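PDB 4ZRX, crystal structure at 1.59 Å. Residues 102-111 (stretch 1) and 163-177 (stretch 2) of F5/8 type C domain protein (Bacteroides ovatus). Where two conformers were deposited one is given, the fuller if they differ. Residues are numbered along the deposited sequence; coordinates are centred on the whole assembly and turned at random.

Stretch 1, residues 102-111: FCLWPTATTK
Stretch 2, residues 163-177: DFFIRQLTELLTNYG

An irregular loop docked against one side of a helix mainly through the carboxylate of Glu171, which takes three of the four direct hydrogen bonds, flanked by a tryptophan packed on leucine, illustrates how one acidic side chain can gather donors from a segment without regular secondary structure. Residues 102-111 form neither helix nor strand, whereas stretch 2 is helical from Asp163, continuing a helix begun earlier, with phi/psi near -62/-43. The two run in opposite senses: Thr109 lies nearest Phe164 (CA to CA 6.6 Å) and Trp105 nearest Leu172 (8.6 Å). Together they bury 562 Å².

Glu171, chi1 m, chi2 t and chi3 -22°, points toward the loop and uses both carboxylate oxygens. Its OE1 accepts from Trp105 NE1 at 2.9 Å and from Thr107 OG1 at a short 2.5 Å, while Glu171 OE2 accepts from Ala108 N at 3.0 Å. Glutamate suits the site because three donors, an indole, a hydroxyl and an amide, converge there. The loop's fold brings them together: Thr107 N bonds back to Trp105 O at 2.8 Å, and Thr107 (-64/147) leads into Ala108 (-75/-8) and Thr109 (-87/-23). Thr107 OG1, with chi1 t, also accepts from Thr109 N at 3.0 Å and from Thr109 OG1 at 2.6 Å.

That hydroxyl relay continues about one helical turn back. Thr109, chi1 p, receives a hydrogen bond at OG1 from Gln168 NE2 at 3.1 Å; Gln168 is chi1 m, chi2 t and chi3 -26°, and the amide's OE1 is satisfied elsewhere in the structure. Cys103 SG, chi1 m, sits 3.6 Å from Gln168 NE2, lining the buried amide.

Trp105 (-133/155; chi1 p, chi2 112°) gives the contact its apolar bulk. While its NE1 meets Glu171 at the ring edge, Leu172 CD2 lies over one face, 3.8 Å from the centroid of the Trp105 six-membered ring and 13° off its normal, a CH-pi contact. Leu172 starts sideways, but chi1 m and chi2 t bring its end to the indole. Further along stretch 2, Tyr176, chi1 m, places OH 3.5 Å from Trp105 CB.

At the other end, the edge of the Phe164 ring (chi1 t, chi2 88°) approaches the loop, with CE1 3.3 Å from Thr109 O and 4.2 Å from Thr110 CB. Exposed Arg167 (m, t, p, then chi4 -134°) reaches toward the loop, with Thr109 CG2 over one face of its guanidinium. A water bridges the stretches here, donating to Thr109 O at 2.7 Å and accepting from Arg167 NH1 at 3.1 Å.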

ATOM      1  N   PHE A 102      -0.255  20.651 -15.000  1.00 19.57           N
ATOM      2  CA  PHE A 102      -1.408  21.461 -14.650  1.00 20.18           C
ATOM      3  C   PHE A 102      -1.459  21.818 -13.157  1.00 19.80           C
ATOM      4  O   PHE A 102      -1.515  20.944 -12.325  1.00 19.55           O
ATOM      5  CB  PHE A 102      -2.703  20.764 -15.073  1.00 19.90           C
ATOM      6  CG  PHE A 102      -3.920  21.592 -14.792  1.00 20.28           C
ATOM      7  CD1 PHE A 102      -4.280  22.651 -15.648  1.00 20.50           C
ATOM      8  CD2 PHE A 102      -4.714  21.326 -13.702  1.00 20.41           C
ATOM      9  CE1 PHE A 102      -5.420  23.412 -15.369  1.00 20.61           C
ATOM     10  CE2 PHE A 102      -5.820  22.104 -13.443  1.00 20.84           C
ATOM     11  CZ  PHE A 102      -6.166  23.122 -14.273  1.00 20.93           C
ATOM     12  N   CYS A 103      -1.373  23.100 -12.835  1.00 19.76           N
ATOM     13  CA  CYS A 103      -1.304  23.540 -11.437  1.00 20.15           C
ATOM     14  C   CYS A 103      -2.689  23.751 -10.868  1.00 19.65           C
ATOM     15  O   CYS A 103      -3.510  24.482 -11.445  1.00 20.35           O
ATOM     16  CB  CYS A 103      -0.496  24.809 -11.324  1.00 21.03           C
ATOM     17  SG  CYS A 103       1.181  24.532 -11.838  1.00 22.50           S
ATOM     18  N   LEU A 104      -2.916  23.197  -9.656  1.00 19.04           N
ATOM     19  CA  LEU A 104      -4.168  23.363  -8.923  1.00 19.08           C
ATOM     20  C   LEU A 104      -4.360  24.664  -8.132  1.00 18.83           C
ATOM     21  O   LEU A 104      -5.357  24.832  -7.483  1.00 19.26           O
ATOM     22  CB  LEU A 104      -4.335  22.164  -7.951  1.00 19.62           C
ATOM     23  CG  LEU A 104      -4.552  20.797  -8.575  1.00 21.27           C
ATOM     24  CD1 LEU A 104      -4.906  19.818  -7.511  1.00 21.02           C
ATOM     25  CD2 LEU A 104      -5.635  20.831  -9.573  1.00 23.05           C
ATOM     26  N   TRP A 105      -3.404  25.573  -8.233  1.00 19.18           N
ATOM     27  CA  TRP A 105      -3.462  26.870  -7.631  1.00 20.11           C
ATOM     28  C   TRP A 105      -3.039  27.874  -8.741  1.00 21.28           C
ATOM     29  O   TRP A 105      -2.301  27.518  -9.701  1.00 20.89           O
ATOM     30  CB  TRP A 105      -2.526  26.970  -6.440  1.00 19.63           C
ATOM     31  CG  TRP A 105      -1.064  27.109  -6.780  1.00 19.88           C
ATOM     32  CD1 TRP A 105      -0.309  28.203  -6.570  1.00 20.93           C
ATOM     33  CD2 TRP A 105      -0.147  26.087  -7.254  1.00 20.24           C
ATOM     34  NE1 TRP A 105       0.968  27.988  -6.974  1.00 21.53           N
ATOM     35  CE2 TRP A 105       1.108  26.697  -7.389  1.00 20.80           C
ATOM     36  CE3 TRP A 105      -0.272  24.737  -7.611  1.00 20.27           C
ATOM     37  CZ2 TRP A 105       2.238  26.022  -7.863  1.00 20.77           C
ATOM     38  CZ3 TRP A 105       0.840  24.068  -8.149  1.00 20.21           C
ATOM     39  CH2 TRP A 105       2.081  24.710  -8.247  1.00 21.37           C
ATOM     40  N   PRO A 106      -3.500  29.122  -8.600  1.00 22.85           N
ATOM     41  CA  PRO A 106      -3.209  30.151  -9.637  1.00 23.99           C
ATOM     42  C   PRO A 106      -1.795  30.663  -9.505  1.00 25.28           C
ATOM     43  O   PRO A 106      -1.551  31.792  -8.994  1.00 27.41           O
ATOM     44  CB  PRO A 106      -4.208  31.265  -9.322  1.00 25.22           C
ATOM     45  CG  PRO A 106      -4.514  31.128  -7.847  1.00 24.89           C
ATOM     46  CD  PRO A 106      -4.440  29.600  -7.572  1.00 23.59           C
ATOM     47  N   THR A 107      -0.856  29.857  -9.932  1.00 23.87           N
ATOM     48  CA  THR A 107       0.554  30.194  -9.891  1.00 24.46           C
ATOM     49  C   THR A 107       0.875  31.396 -10.799  1.00 25.42           C
ATOM     50  O   THR A 107       0.328  31.548 -11.877  1.00 27.39           O
ATOM     51  CB  THR A 107       1.381  28.988 -10.307  1.00 23.22           C
ATOM     52  OG1 THR A 107       2.784  29.275 -10.277  1.00 23.84           O
ATOM     53  CG2 THR A 107       1.016  28.460 -11.675  1.00 23.10           C
ATOM     54  N   ALA A 108       1.845  32.194 -10.385  1.00 26.45           N
ATOM     55  CA  ALA A 108       2.372  33.275 -11.243  1.00 26.79           C
ATOM     56  C   ALA A 108       3.273  32.702 -12.341  1.00 26.82           C
ATOM     57  O   ALA A 108       3.676  33.411 -13.255  1.00 27.44           O
ATOM     58  CB  ALA A 108       3.189  34.266 -10.388  1.00 27.88           C
ATOM     59  N   THR A 109       3.589  31.397 -12.300  1.00 25.45           N
ATOM     60  CA  THR A 109       4.628  30.837 -13.163  1.00 25.07           C
ATOM     61  C   THR A 109       4.165  30.396 -14.544  1.00 25.35           C
ATOM     62  O   THR A 109       4.996  30.271 -15.469  1.00 26.53           O
ATOM     63  CB  THR A 109       5.288  29.602 -12.549  1.00 25.05           C
ATOM     64  OG1 THR A 109       4.297  28.573 -12.300  1.00 23.96           O
ATOM     65  CG2 THR A 109       5.995  29.944 -11.279  1.00 25.25           C
ATOM     66  N   THR A 110       2.883  30.116 -14.670  1.00 25.15           N
ATOM     67  CA  THR A 110       2.350  29.517 -15.921  1.00 25.04           C
ATOM     68  C   THR A 110       0.874  29.775 -15.996  1.00 25.10           C
ATOM     69  O   THR A 110       0.212  29.972 -14.966  1.00 26.66           O
ATOM     70  CB  THR A 110       2.650  28.017 -15.996  1.00 25.01           C
ATOM     71  OG1 THR A 110       2.106  27.439 -17.182  1.00 23.84           O
ATOM     72  CG2 THR A 110       2.098  27.265 -14.798  1.00 23.77           C
ATOM     73  N   LYS A 111       0.380  29.829 -17.233  1.00 25.48           N
ATOM     74  CA  LYS A 111      -1.037  29.863 -17.537  1.00 25.31           C
ATOM     75  C   LYS A 111      -1.704  28.516 -17.391  1.00 24.12           C
ATOM     76  O   LYS A 111      -2.922  28.448 -17.384  1.00 24.22           O
ATOM     77  CB  LYS A 111      -1.275  30.357 -18.981  1.00 26.32           C
ATOM     78  CG  LYS A 111      -0.843  31.763 -19.246  1.00 28.51           C
ATOM     79  CD  LYS A 111      -1.140  32.113 -20.675  1.00 30.17           C
ATOM     80  CE  LYS A 111      -0.765  33.545 -20.906  1.00 32.05           C
ATOM     81  NZ  LYS A 111      -1.132  33.944 -22.279  1.00 33.73           N
ATOM     82  N   ASP A 163      14.646  27.386 -11.717  1.00 31.96           N
ATOM     83  CA  ASP A 163      14.088  28.636 -11.164  0.50 32.92           C
ATOM     84  C   ASP A 163      12.571  28.580 -11.116  1.00 30.50           C
ATOM     85  O   ASP A 163      11.954  29.020 -10.137  1.00 31.01           O
ATOM     86  CB  ASP A 163      14.513  29.861 -12.024  0.50 35.39           C
ATOM     87  CG  ASP A 163      13.922  31.198 -11.524  0.50 37.15           C
ATOM     88  OD1 ASP A 163      14.505  31.792 -10.583  0.50 40.93           O
ATOM     89  OD2 ASP A 163      12.923  31.696 -12.099  0.50 37.43           O
ATOM     90  N   PHE A 164      11.986  28.102 -12.199  1.00 28.52           N
ATOM     91  CA  PHE A 164      10.524  27.978 -12.366  1.00 27.43           C
ATOM     92  C   PHE A 164       9.943  27.082 -11.258  1.00 25.48           C
ATOM     93  O   PHE A 164       8.951  27.418 -10.613  1.00 25.35           O
ATOM     94  CB  PHE A 164      10.312  27.351 -13.777  1.00 27.63           C
ATOM     95  CG  PHE A 164       8.865  26.969 -14.127  1.00 27.30           C
ATOM     96  CD1 PHE A 164       7.998  27.876 -14.705  1.00 28.64           C
ATOM     97  CD2 PHE A 164       8.415  25.688 -13.898  1.00 26.70           C
ATOM     98  CE1 PHE A 164       6.688  27.480 -15.054  1.00 27.40           C
ATOM     99  CE2 PHE A 164       7.195  25.307 -14.244  1.00 25.79           C
ATOM    100  CZ  PHE A 164       6.304  26.205 -14.792  1.00 26.95           C
ATOM    101  N   PHE A 165      10.610  25.972 -11.071  1.00 24.12           N
ATOM    102  CA  PHE A 165      10.250  24.988 -10.031  1.00 24.21           C
ATOM    103  C   PHE A 165      10.328  25.583  -8.654  1.00 24.21           C
ATOM    104  O   PHE A 165       9.417  25.431  -7.864  1.00 23.36           O
ATOM    105  CB  PHE A 165      11.102  23.759 -10.148  1.00 24.33           C
ATOM    106  CG  PHE A 165      10.561  22.544  -9.351  1.00 23.56           C
ATOM    107  CD1 PHE A 165       9.526  21.775  -9.875  1.00 23.35           C
ATOM    108  CD2 PHE A 165      11.041  22.260  -8.101  1.00 24.07           C
ATOM    109  CE1 PHE A 165       9.026  20.705  -9.168  1.00 22.40           C
ATOM    110  CE2 PHE A 165      10.565  21.164  -7.384  1.00 23.88           C
ATOM    111  CZ  PHE A 165       9.532  20.391  -7.936  1.00 22.82           C
ATOM    112  N   ILE A 166      11.406  26.334  -8.371  1.00 25.65           N
ATOM    113  CA  ILE A 166      11.516  26.970  -7.083  1.00 26.34           C
ATOM    114  C   ILE A 166      10.417  27.982  -6.932  1.00 26.13           C
ATOM    115  O   ILE A 166       9.921  28.165  -5.831  1.00 26.41           O
ATOM    116  CB  ILE A 166      12.955  27.608  -6.883  1.00 29.46           C
ATOM    117  CG1 ILE A 166      13.945  26.459  -6.681  1.00 30.39           C
ATOM    118  CG2 ILE A 166      12.985  28.553  -5.684  1.00 30.59           C
ATOM    119  CD1 ILE A 166      15.403  26.882  -6.721  1.00 32.70           C
ATOM    120  N   ARG A 167      10.058  28.721  -8.007  1.00 26.77           N
ATOM    121  CA  ARG A 167       8.987  29.697  -7.842  0.50 26.56           C
ATOM    122  C   ARG A 167       7.675  29.013  -7.531  1.00 25.44           C
ATOM    123  O   ARG A 167       6.952  29.475  -6.657  1.00 25.58           O
ATOM    124  CB  ARG A 167       8.859  30.645  -9.031  0.50 27.42           C
ATOM    125  CG  ARG A 167       9.883  31.708  -8.968  0.50 28.91           C
ATOM    126  CD  ARG A 167       9.942  32.453 -10.299  0.50 29.85           C
ATOM    127  NE  ARG A 167       8.654  32.983 -10.769  0.50 29.82           N
ATOM    128  CZ  ARG A 167       8.208  32.851 -12.028  0.50 30.33           C
ATOM    129  NH1 ARG A 167       8.888  32.138 -12.913  0.50 30.21           N
ATOM    130  NH2 ARG A 167       7.067  33.410 -12.395  0.50 30.03           N
ATOM    131  N   GLN A 168       7.383  27.887  -8.184  1.00 25.24           N
ATOM    132  CA  GLN A 168       6.179  27.098  -7.819  1.00 23.66           C
ATOM    133  C   GLN A 168       6.173  26.595  -6.374  1.00 22.43           C
ATOM    134  O   GLN A 168       5.178  26.734  -5.622  1.00 22.92           O
ATOM    135  CB  GLN A 168       6.012  25.923  -8.765  1.00 23.51           C
ATOM    136  CG  GLN A 168       5.687  26.355 -10.178  1.00 23.72           C
ATOM    137  CD  GLN A 168       5.325  25.190 -11.103  1.00 23.37           C
ATOM    138  OE1 GLN A 168       5.744  24.038 -10.893  1.00 23.79           O
ATOM    139  NE2 GLN A 168       4.632  25.492 -12.176  1.00 23.04           N
ATOM    140  N   LEU A 169       7.315  26.076  -5.985  1.00 22.89           N
ATOM    141  CA  LEU A 169       7.535  25.519  -4.632  1.00 22.04           C
ATOM    142  C   LEU A 169       7.402  26.582  -3.594  1.00 22.71           C
ATOM    143  O   LEU A 169       6.804  26.389  -2.593  1.00 22.74           O
ATOM    144  CB  LEU A 169       8.875  24.832  -4.601  1.00 22.64           C
ATOM    145  CG  LEU A 169       9.326  24.185  -3.288  1.00 23.30           C
ATOM    146  CD1 LEU A 169       8.392  23.048  -2.936  1.00 22.59           C
ATOM    147  CD2 LEU A 169      10.756  23.725  -3.478  1.00 24.37           C
ATOM    148  N   THR A 170       7.964  27.768  -3.862  1.00 24.17           N
ATOM    149  CA  THR A 170       7.886  28.901  -2.953  1.00 24.20           C
ATOM    150  C   THR A 170       6.458  29.341  -2.778  1.00 23.67           C
ATOM    151  O   THR A 170       6.034  29.581  -1.690  1.00 23.86           O
ATOM    152  CB  THR A 170       8.784  30.046  -3.441  1.00 26.30           C
ATOM    153  OG1 THR A 170      10.148  29.587  -3.499  1.00 26.40           O
ATOM    154  CG2 THR A 170       8.658  31.289  -2.550  1.00 27.32           C
ATOM    155  N   GLU A 171       5.653  29.342  -3.835  1.00 23.29           N
ATOM    156  CA  GLU A 171       4.243  29.681  -3.627  1.00 23.48           C
ATOM    157  C   GLU A 171       3.553  28.699  -2.668  1.00 22.73           C
ATOM    158  O   GLU A 171       2.822  29.078  -1.697  1.00 23.06           O
ATOM    159  CB  GLU A 171       3.500  29.699  -4.974  1.00 23.31           C
ATOM    160  CG  GLU A 171       3.916  30.840  -5.840  1.00 24.52           C
ATOM    161  CD  GLU A 171       3.489  30.722  -7.287  1.00 25.28           C
ATOM    162  OE1 GLU A 171       3.204  29.566  -7.793  1.00 24.86           O
ATOM    163  OE2 GLU A 171       3.492  31.821  -7.947  1.00 26.30           O
ATOM    164  N   LEU A 172       3.766  27.417  -2.940  1.00 22.39           N
ATOM    165  CA  LEU A 172       3.128  26.363  -2.153  1.00 21.21           C
ATOM    166  C   LEU A 172       3.548  26.368  -0.702  1.00 21.43           C
ATOM    167  O   LEU A 172       2.752  26.026   0.165  1.00 20.46           O
ATOM    168  CB  LEU A 172       3.356  24.976  -2.802  1.00 20.66           C
ATOM    169  CG  LEU A 172       2.724  24.736  -4.179  1.00 21.25           C
ATOM    170  CD1 LEU A 172       3.160  23.437  -4.748  1.00 21.41           C
ATOM    171  CD2 LEU A 172       1.229  24.763  -4.029  1.00 21.15           C
ATOM    172  N   LEU A 173       4.786  26.785  -0.471  1.00 22.39           N
ATOM    173  CA  LEU A 173       5.351  26.756   0.870  1.00 24.18           C
ATOM    174  C   LEU A 173       5.250  28.081   1.621  1.00 25.20           C
ATOM    175  O   LEU A 173       5.703  28.170   2.761  1.00 24.92           O
ATOM    176  CB  LEU A 173       6.803  26.295   0.798  1.00 25.94           C
ATOM    177  CG  LEU A 173       7.056  24.884   0.230  1.00 26.35           C
ATOM    178  CD1 LEU A 173       8.470  24.485   0.492  1.00 27.90           C
ATOM    179  CD2 LEU A 173       6.146  23.832   0.677  1.00 26.05           C
ATOM    180  N   THR A 174       4.700  29.105   0.971  1.00 25.56           N
ATOM    181  CA  THR A 174       4.525  30.457   1.548  1.00 27.18           C
ATOM    182  C   THR A 174       3.061  30.749   1.844  1.00 27.36           C
ATOM    183  O   THR A 174       2.679  31.180   2.966  1.00 28.45           O
ATOM    184  CB  THR A 174       5.076  31.488   0.616  1.00 28.70           C
ATOM    185  OG1 THR A 174       6.483  31.271   0.433  1.00 28.45           O
ATOM    186  CG2 THR A 174       4.838  32.957   1.198  1.00 30.72           C
ATOM    187  N   ASN A 175       2.204  30.482   0.849  1.00 26.74           N
ATOM    188  CA  ASN A 175       0.817  30.945   0.922  1.00 27.09           C
ATOM    189  C   ASN A 175      -0.183  30.015   1.497  1.00 26.03           C
ATOM    190  O   ASN A 175      -1.365  30.342   1.546  1.00 25.76           O
ATOM    191  CB  ASN A 175       0.357  31.329  -0.497  1.00 28.59           C
ATOM    192  CG  ASN A 175       1.194  32.421  -1.097  1.00 30.50           C
ATOM    193  OD1 ASN A 175       1.457  32.427  -2.306  1.00 32.94           O
ATOM    194  ND2 ASN A 175       1.627  33.302  -0.284  1.00 29.90           N
ATOM    195  N   TYR A 176       0.245  28.836   1.989  1.00 23.91           N
ATOM    196  CA  TYR A 176      -0.719  27.841   2.467  1.00 23.27           C
ATOM    197  C   TYR A 176      -0.309  27.266   3.841  1.00 23.07           C
ATOM    198  O   TYR A 176      -0.418  26.028   4.045  1.00 21.83           O
ATOM    199  CB  TYR A 176      -0.793  26.729   1.408  1.00 22.92           C
ATOM    200  CG  TYR A 176      -1.182  27.270   0.053  1.00 22.91           C
ATOM    201  CD1 TYR A 176      -2.524  27.596  -0.235  1.00 23.01           C
ATOM    202  CD2 TYR A 176      -0.235  27.569  -0.898  1.00 22.77           C
ATOM    203  CE1 TYR A 176      -2.879  28.169  -1.436  1.00 23.24           C
ATOM    204  CE2 TYR A 176      -0.602  28.130  -2.107  1.00 23.61           C
ATOM    205  CZ  TYR A 176      -1.936  28.408  -2.383  1.00 22.92           C
ATOM    206  OH  TYR A 176      -2.232  28.965  -3.620  1.00 23.39           O
ATOM    207  N   GLY A 177       0.149  28.135   4.747  1.00 22.64           N
ATOM    208  CA  GLY A 177       0.408  27.694   6.109  1.00 22.72           C
ATOM    209  C   GLY A 177       1.507  26.633   6.195  1.00 22.43           C
ATOM    210  O   GLY A 177       2.318  26.486   5.307  1.00 22.07           O
TER
HETATM  211  O   HOH W   1       7.401  31.457 -15.575  1.00 38.92           O